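Local coordinates for X-ray repair cross complementing protein 1 variant (PDB 6WH1) that probably acts, as the C-terminal BRCT domain of the scaffold XRCC1, in assembling repair complexes at DNA single-strand breaks, at residues F12-F17 against E52-F57; G19-K24 against W74-N79. One frame throughout, in Å; residues are numbered along the deposited sequence.

Both interactions belong to one BRCT domain, a four-stranded parallel sheet with helices on both faces, and their centres lie 16 Å apart. Interaction 1 runs from segment 12-17, on strand 10-13, to the start of helix 55-63; interaction 2 pairs helix 21-31 with helix 72-81, on the other side of the sheet. Their segments alternate along the chain: 12-17, 19-24, 52-57, 74-79. The two meet at R22 of helix 21-31, whose NH2 is probably hydrogen-bonded to the carbonyl oxygens of L13 and G15. Segment 12-17 is thus tied to helix 21-31, while Y14 touches helix 55-63, so the contacts connect both helical layers of the domain.

Interaction 1: F12-F17 against E52-F57; sequences FLYGEF and EWDPSF
Y14, in segment F12-F17 on strand 10-13 of the BRCT sheet, reaches across to D54 and F57 at the start of helix 55-63, the helix that covers one face of the four-stranded parallel sheet in this fold. The tyrosine contributes the most surface. Its CG lies anti to the backbone N (chi1 171°), which sends the ring out toward the helix cap. There Y14 CE2 lies 3.6 Å from F57 CE1, near the plane of the phenylalanine ring and at its edge. The two rings are steeply inclined to each other, their planes 77° apart, but the oblique approach makes neither a stack nor a T-shaped pair. Further out, Y14 OH stands 3.4 Å from D54 OD2, with S56 OG a little farther off at 3.9 Å from the same hydroxyl.

The aspartate has work of its own. It occupies the N-cap of helix 55-63, where D54 OD1 accepts from S56 N at 2.8 Å, the donor coming from above the carboxylate plane. With that oxygen used by the first turn, D54 OD2 is the one that turns to the tyrosine. A valine in place of Y14 would probably lose both approaches, leaving the F57 edge and D54 OD2 without the phenol and opening a gap between the two segments. Y14 also touches V47, T49 and Q51, and its backbone is hydrogen-bonded to I48 of the adjacent strand 46-48. F57 is buried more deeply, its ring stacked on F69 of strand 68-70. The same phenylalanine also meets W53, for F57 CB sits 3.4 Å above the plane of the W53 indole, over its centre.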
loop_
_atom_site.group_PDB
_atom_site.type_symbol
_atom_site.label_atom_id
_atom_site.label_comp_id
_atom_site.label_asym_id
_atom_site.label_seq_id
_atom_site.Cartn_x
_atom_site.Cartn_y
_atom_site.Cartn_z
ATOM N N PHE A 12 1.636 -10.375 -2.251
ATOM C CA PHE A 12 2.269 -10.094 -3.531
ATOM C C PHE A 12 1.183 -9.890 -4.571
ATOM O O PHE A 12 0.298 -10.738 -4.724
ATOM C CB PHE A 12 3.210 -11.215 -3.982
ATOM C CG PHE A 12 3.856 -10.954 -5.321
ATOM C CD1 PHE A 12 4.798 -9.942 -5.468
ATOM C CD2 PHE A 12 3.507 -11.706 -6.435
ATOM C CE1 PHE A 12 5.394 -9.697 -6.702
ATOM C CE2 PHE A 12 4.098 -11.465 -7.674
ATOM C CZ PHE A 12 5.041 -10.458 -7.807
ATOM N N LEU A 13 1.251 -8.764 -5.274
ATOM C CA LEU A 13 0.302 -8.444 -6.334
ATOM C C LEU A 13 0.882 -8.947 -7.653
ATOM O O LEU A 13 1.890 -8.422 -8.136
ATOM C CB LEU A 13 0.031 -6.943 -6.369
ATOM C CG LEU A 13 -0.207 -6.294 -5.000
ATOM C CD1 LEU A 13 -0.493 -4.808 -5.132
ATOM C CD2 LEU A 13 -1.336 -6.988 -4.247
ATOM N N TYR A 14 0.255 -9.970 -8.226
ATOM C CA TYR A 14 0.764 -10.636 -9.418
ATOM C C TYR A 14 -0.103 -10.283 -10.617
ATOM O O TYR A 14 -1.334 -10.372 -10.549
ATOM C CB TYR A 14 0.809 -12.153 -9.216
ATOM C CG TYR A 14 1.119 -12.948 -10.470
ATOM C CD1 TYR A 14 2.417 -13.042 -10.948
ATOM C CD2 TYR A 14 0.116 -13.614 -11.167
ATOM C CE1 TYR A 14 2.709 -13.770 -12.088
ATOM C CE2 TYR A 14 0.396 -14.345 -12.307
ATOM C CZ TYR A 14 1.695 -14.419 -12.762
ATOM O OH TYR A 14 1.983 -15.146 -13.895
ATOM N N GLY A 15 0.541 -9.886 -11.708
ATOM C CA GLY A 15 -0.162 -9.594 -12.938
ATOM C C GLY A 15 -0.597 -8.148 -13.039
ATOM O O GLY A 15 -0.220 -7.276 -12.248
ATOM N N GLU A 16 -1.424 -7.899 -14.050
ATOM C CA GLU A 16 -1.929 -6.567 -14.345
ATOM C C GLU A 16 -3.332 -6.395 -13.780
ATOM O O GLU A 16 -4.174 -7.294 -13.884
ATOM C CB GLU A 16 -1.939 -6.310 -15.853
ATOM N N PHE A 17 -3.577 -5.232 -13.187
ATOM C CA PHE A 17 -4.849 -4.857 -12.604
ATOM C C PHE A 17 -5.455 -3.682 -13.371
ATOM O O PHE A 17 -4.724 -2.839 -13.901
ATOM C CB PHE A 17 -4.683 -4.480 -11.126
ATOM C CG PHE A 17 -4.075 -5.573 -10.286
ATOM C CD1 PHE A 17 -2.700 -5.737 -10.223
ATOM C CD2 PHE A 17 -4.882 -6.436 -9.557
ATOM C CE1 PHE A 17 -2.140 -6.745 -9.448
ATOM C CE2 PHE A 17 -4.328 -7.443 -8.780
ATOM C CZ PHE A 17 -2.956 -7.598 -8.726
ATOM N N GLU A 52 -6.031 -15.348 -14.354
ATOM C CA GLU A 52 -6.501 -16.698 -14.119
ATOM C C GLU A 52 -5.358 -17.603 -13.673
ATOM O O GLU A 52 -4.178 -17.277 -13.818
ATOM C CB GLU A 52 -7.167 -17.246 -15.378
ATOM C CG GLU A 52 -8.429 -16.507 -15.794
ATOM C CD GLU A 52 -9.506 -16.518 -14.717
ATOM O OE1 GLU A 52 -10.208 -15.495 -14.582
ATOM O OE2 GLU A 52 -9.655 -17.538 -14.008
ATOM N N TRP A 53 -5.733 -18.749 -13.107
ATOM C CA TRP A 53 -4.757 -19.736 -12.662
ATOM C C TRP A 53 -3.880 -20.191 -13.823
ATOM O O TRP A 53 -4.380 -20.503 -14.908
ATOM C CB TRP A 53 -5.485 -20.934 -12.044
ATOM C CG TRP A 53 -4.595 -21.916 -11.350
ATOM C CD1 TRP A 53 -3.789 -22.853 -11.932
ATOM C CD2 TRP A 53 -4.431 -22.069 -9.935
ATOM N NE1 TRP A 53 -3.129 -23.574 -10.967
ATOM C CE2 TRP A 53 -3.507 -23.113 -9.734
ATOM C CE3 TRP A 53 -4.973 -21.421 -8.820
ATOM C CZ2 TRP A 53 -3.113 -23.523 -8.464
ATOM C CZ3 TRP A 53 -4.582 -21.828 -7.563
ATOM C CH2 TRP A 53 -3.661 -22.870 -7.394
ATOM N N ASP A 54 -2.573 -20.224 -13.594
ATOM C CA ASP A 54 -1.603 -20.753 -14.541
ATOM C C ASP A 54 -0.619 -21.621 -13.776
ATOM O O ASP A 54 -0.545 -21.543 -12.542
ATOM C CB ASP A 54 -0.890 -19.625 -15.309
ATOM C CG ASP A 54 0.132 -18.884 -14.466
ATOM O OD1 ASP A 54 1.242 -19.418 -14.265
ATOM O OD2 ASP A 54 -0.164 -17.753 -14.026
ATOM N N PRO A 55 0.148 -22.493 -14.477
ATOM C CA PRO A 55 1.001 -23.470 -13.777
ATOM C C PRO A 55 1.983 -22.892 -12.763
ATOM O O PRO A 55 2.440 -23.611 -11.863
ATOM C CB PRO A 55 1.747 -24.155 -14.928
ATOM C CG PRO A 55 0.788 -24.101 -16.053
ATOM C CD PRO A 55 0.081 -22.778 -15.924
ATOM N N SER A 56 2.328 -21.610 -12.893
ATOM C CA SER A 56 3.216 -21.007 -11.904
ATOM C C SER A 56 2.556 -20.940 -10.532
ATOM O O SER A 56 3.253 -20.974 -9.511
ATOM C CB SER A 56 3.662 -19.617 -12.363
ATOM O OG SER A 56 2.585 -18.698 -12.355
ATOM N N PHE A 57 1.223 -20.867 -10.486
ATOM C CA PHE A 57 0.514 -20.965 -9.212
ATOM C C PHE A 57 0.821 -22.295 -8.529
ATOM O O PHE A 57 1.169 -22.339 -7.343
ATOM C CB PHE A 57 -0.999 -20.824 -9.427
ATOM C CG PHE A 57 -1.464 -19.425 -9.772
ATOM C CD1 PHE A 57 -0.718 -18.592 -10.591
ATOM C CD2 PHE A 57 -2.682 -18.961 -9.300
ATOM C CE1 PHE A 57 -1.167 -17.321 -10.907
ATOM C CE2 PHE A 57 -3.133 -17.694 -9.615
ATOM C CZ PHE A 57 -2.376 -16.873 -10.418
#

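Interaction 2: G19-K24 against W74-N79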
loop_
_atom_site.group_PDB
_atom_site.type_symbol
_atom_site.label_atom_id
_atom_site.label_comp_id
_atom_site.label_asym_id
_atom_site.label_seq_id
_atom_site.Cartn_x
_atom_site.Cartn_y
_atom_site.Cartn_z
ATOM N N GLY A 19 -7.027 -0.188 -14.534
ATOM C CA GLY A 19 -7.059 1.210 -14.127
ATOM C C GLY A 19 -6.079 1.512 -13.010
ATOM O O GLY A 19 -4.857 1.413 -13.175
ATOM N N ASP A 20 -6.620 1.900 -11.853
ATOM C CA ASP A 20 -5.834 2.225 -10.669
ATOM C C ASP A 20 -5.964 1.164 -9.580
ATOM O O ASP A 20 -5.663 1.436 -8.409
ATOM C CB ASP A 20 -6.242 3.598 -10.129
ATOM C CG ASP A 20 -7.640 3.605 -9.506
ATOM O OD1 ASP A 20 -8.035 4.665 -8.977
ATOM O OD2 ASP A 20 -8.352 2.577 -9.549
ATOM N N GLU A 21 -6.436 -0.030 -9.944
ATOM C CA GLU A 21 -6.667 -1.069 -8.948
ATOM C C GLU A 21 -5.385 -1.405 -8.199
ATOM O O GLU A 21 -5.418 -1.678 -6.996
ATOM C CB GLU A 21 -7.242 -2.319 -9.614
ATOM C CG GLU A 21 -8.745 -2.270 -9.863
ATOM C CD GLU A 21 -9.396 -3.636 -9.738
ATOM O OE1 GLU A 21 -8.669 -4.651 -9.787
ATOM O OE2 GLU A 21 -10.635 -3.693 -9.587
ATOM N N ARG A 22 -4.246 -1.386 -8.895
ATOM C CA ARG A 22 -2.974 -1.684 -8.243
ATOM C C ARG A 22 -2.689 -0.685 -7.127
ATOM O O ARG A 22 -2.341 -1.070 -6.001
ATOM C CB ARG A 22 -1.850 -1.682 -9.280
ATOM C CG ARG A 22 -0.485 -2.068 -8.735
ATOM C CD ARG A 22 0.497 -2.372 -9.862
ATOM N NE ARG A 22 0.457 -3.776 -10.269
ATOM C CZ ARG A 22 1.193 -4.738 -9.716
ATOM N NH1 ARG A 22 2.030 -4.453 -8.726
ATOM N NH2 ARG A 22 1.091 -5.987 -10.153
ATOM N N ARG A 23 -2.849 0.607 -7.425
ATOM C CA ARG A 23 -2.645 1.641 -6.417
ATOM C C ARG A 23 -3.620 1.477 -5.258
ATOM O O ARG A 23 -3.237 1.626 -4.089
ATOM C CB ARG A 23 -2.797 3.024 -7.054
ATOM C CG ARG A 23 -1.786 4.053 -6.576
ATOM C CD ARG A 23 -2.165 5.462 -7.026
ATOM N NE ARG A 23 -3.378 5.936 -6.364
ATOM C CZ ARG A 23 -3.389 6.629 -5.229
ATOM N NH1 ARG A 23 -2.248 6.938 -4.626
ATOM N NH2 ARG A 23 -4.540 7.015 -4.697
ATOM N N LYS A 24 -4.883 1.166 -5.559
ATOM C CA LYS A 24 -5.869 1.015 -4.492
ATOM C C LYS A 24 -5.519 -0.154 -3.575
ATOM O O LYS A 24 -5.632 -0.051 -2.345
ATOM C CB LYS A 24 -7.262 0.839 -5.097
ATOM C CG LYS A 24 -8.385 0.741 -4.082
ATOM C CD LYS A 24 -9.738 0.671 -4.777
ATOM C CE LYS A 24 -10.655 1.798 -4.332
ATOM N NZ LYS A 24 -11.582 1.361 -3.250
ATOM N N TRP A 74 -11.424 -9.255 -2.219
ATOM C CA TRP A 74 -11.171 -9.544 -0.811
ATOM C C TRP A 74 -10.665 -8.305 -0.088
ATOM O O TRP A 74 -11.186 -7.930 0.967
ATOM C CB TRP A 74 -10.159 -10.679 -0.673
ATOM C CG TRP A 74 -9.786 -10.987 0.750
ATOM C CD1 TRP A 74 -10.627 -11.032 1.825
ATOM C CD2 TRP A 74 -8.476 -11.289 1.255
ATOM N NE1 TRP A 74 -9.926 -11.348 2.964
ATOM C CE2 TRP A 74 -8.604 -11.513 2.642
ATOM C CE3 TRP A 74 -7.212 -11.398 0.670
ATOM C CZ2 TRP A 74 -7.513 -11.836 3.452
ATOM C CZ3 TRP A 74 -6.129 -11.719 1.477
ATOM C CH2 TRP A 74 -6.289 -11.933 2.853
ATOM N N ILE A 75 -9.637 -7.662 -0.646
ATOM C CA ILE A 75 -9.087 -6.450 -0.046
ATOM C C ILE A 75 -10.144 -5.355 0.002
ATOM O O ILE A 75 -10.309 -4.668 1.025
ATOM C CB ILE A 75 -7.839 -6.000 -0.828
ATOM C CG1 ILE A 75 -6.895 -7.184 -1.070
ATOM C CG2 ILE A 75 -7.126 -4.881 -0.100
ATOM C CD1 ILE A 75 -6.175 -7.659 0.167
ATOM N N TYR A 76 -10.879 -5.174 -1.101
ATOM C CA TYR A 76 -11.887 -4.114 -1.142
ATOM C C TYR A 76 -12.924 -4.298 -0.040
ATOM O O TYR A 76 -13.230 -3.361 0.706
ATOM C CB TYR A 76 -12.574 -4.074 -2.506
ATOM C CG TYR A 76 -11.638 -3.841 -3.660
ATOM C CD1 TYR A 76 -10.554 -2.981 -3.536
ATOM C CD2 TYR A 76 -11.832 -4.485 -4.873
ATOM C CE1 TYR A 76 -9.693 -2.771 -4.587
ATOM C CE2 TYR A 76 -10.977 -4.281 -5.931
ATOM C CZ TYR A 76 -9.909 -3.421 -5.784
ATOM O OH TYR A 76 -9.051 -3.214 -6.835
ATOM N N SER A 77 -13.478 -5.507 0.078
ATOM C CA SER A 77 -14.522 -5.750 1.069
ATOM C C SER A 77 -13.971 -5.759 2.483
ATOM O O SER A 77 -14.691 -5.408 3.426
ATOM C CB SER A 77 -15.242 -7.066 0.772
ATOM O OG SER A 77 -15.450 -7.237 -0.616
ATOM N N CYS A 78 -12.712 -6.168 2.658
ATOM C CA CYS A 78 -12.065 -6.002 3.952
ATOM C C CYS A 78 -12.067 -4.538 4.356
ATOM O O CYS A 78 -12.308 -4.205 5.521
ATOM C CB CYS A 78 -10.637 -6.542 3.904
ATOM S SG CYS A 78 -10.456 -8.309 4.227
ATOM N N ASN A 79 -11.823 -3.649 3.392
ATOM C CA ASN A 79 -11.896 -2.221 3.686
ATOM C C ASN A 79 -13.331 -1.782 3.967
ATOM O O ASN A 79 -13.573 -0.968 4.867
ATOM C CB ASN A 79 -11.314 -1.409 2.531
ATOM C CG ASN A 79 -11.516 0.084 2.710
ATOM O OD1 ASN A 79 -10.885 0.709 3.562
ATOM N ND2 ASN A 79 -12.412 0.659 1.914
#
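This is a small helix-to-helix contact at the surface of the domain, in which Y76 of helix 72-81 reaches over to E21 and K24 on the first turn of helix 21-31. Y76 supplies about half of the buried surface. With CG anti to its carbonyl carbon (chi1 -59°), the phenol extends toward helix 21-31 and ends against the glutamate. Y76 OH comes within 3.0 Å of E21 CD and 3.2 Å of E21 CG, so the phenol oxygen lies against the carbon chain as well as the carboxylate. The two side chains cross at about a right angle, the carboxylate plane 69° from the ring plane. Although E21 OE2 is 3.2 Å from Y76 OH, near the plane of the ring, the angle is too poor for a hydrogen bond.

One turn on, the aliphatic part of K24 crosses the same ring obliquely, K24 CD coming within 3.4 Å of Y76 CE1. Its chain then bends, and K24 NZ is hydrogen-bonded to Y28 OH, so the charged end is held within its own helix. The neighbouring R23 forms salt bridges with an acidic side chain of another protein chain.

Beside this contact, I75 packs on L25, Y28 and V29 of helix 21-31, continuing the interface between the two helices. W74 turns to Y90 and to F46 of strand 46-48, joining helix 72-81 to the sheet.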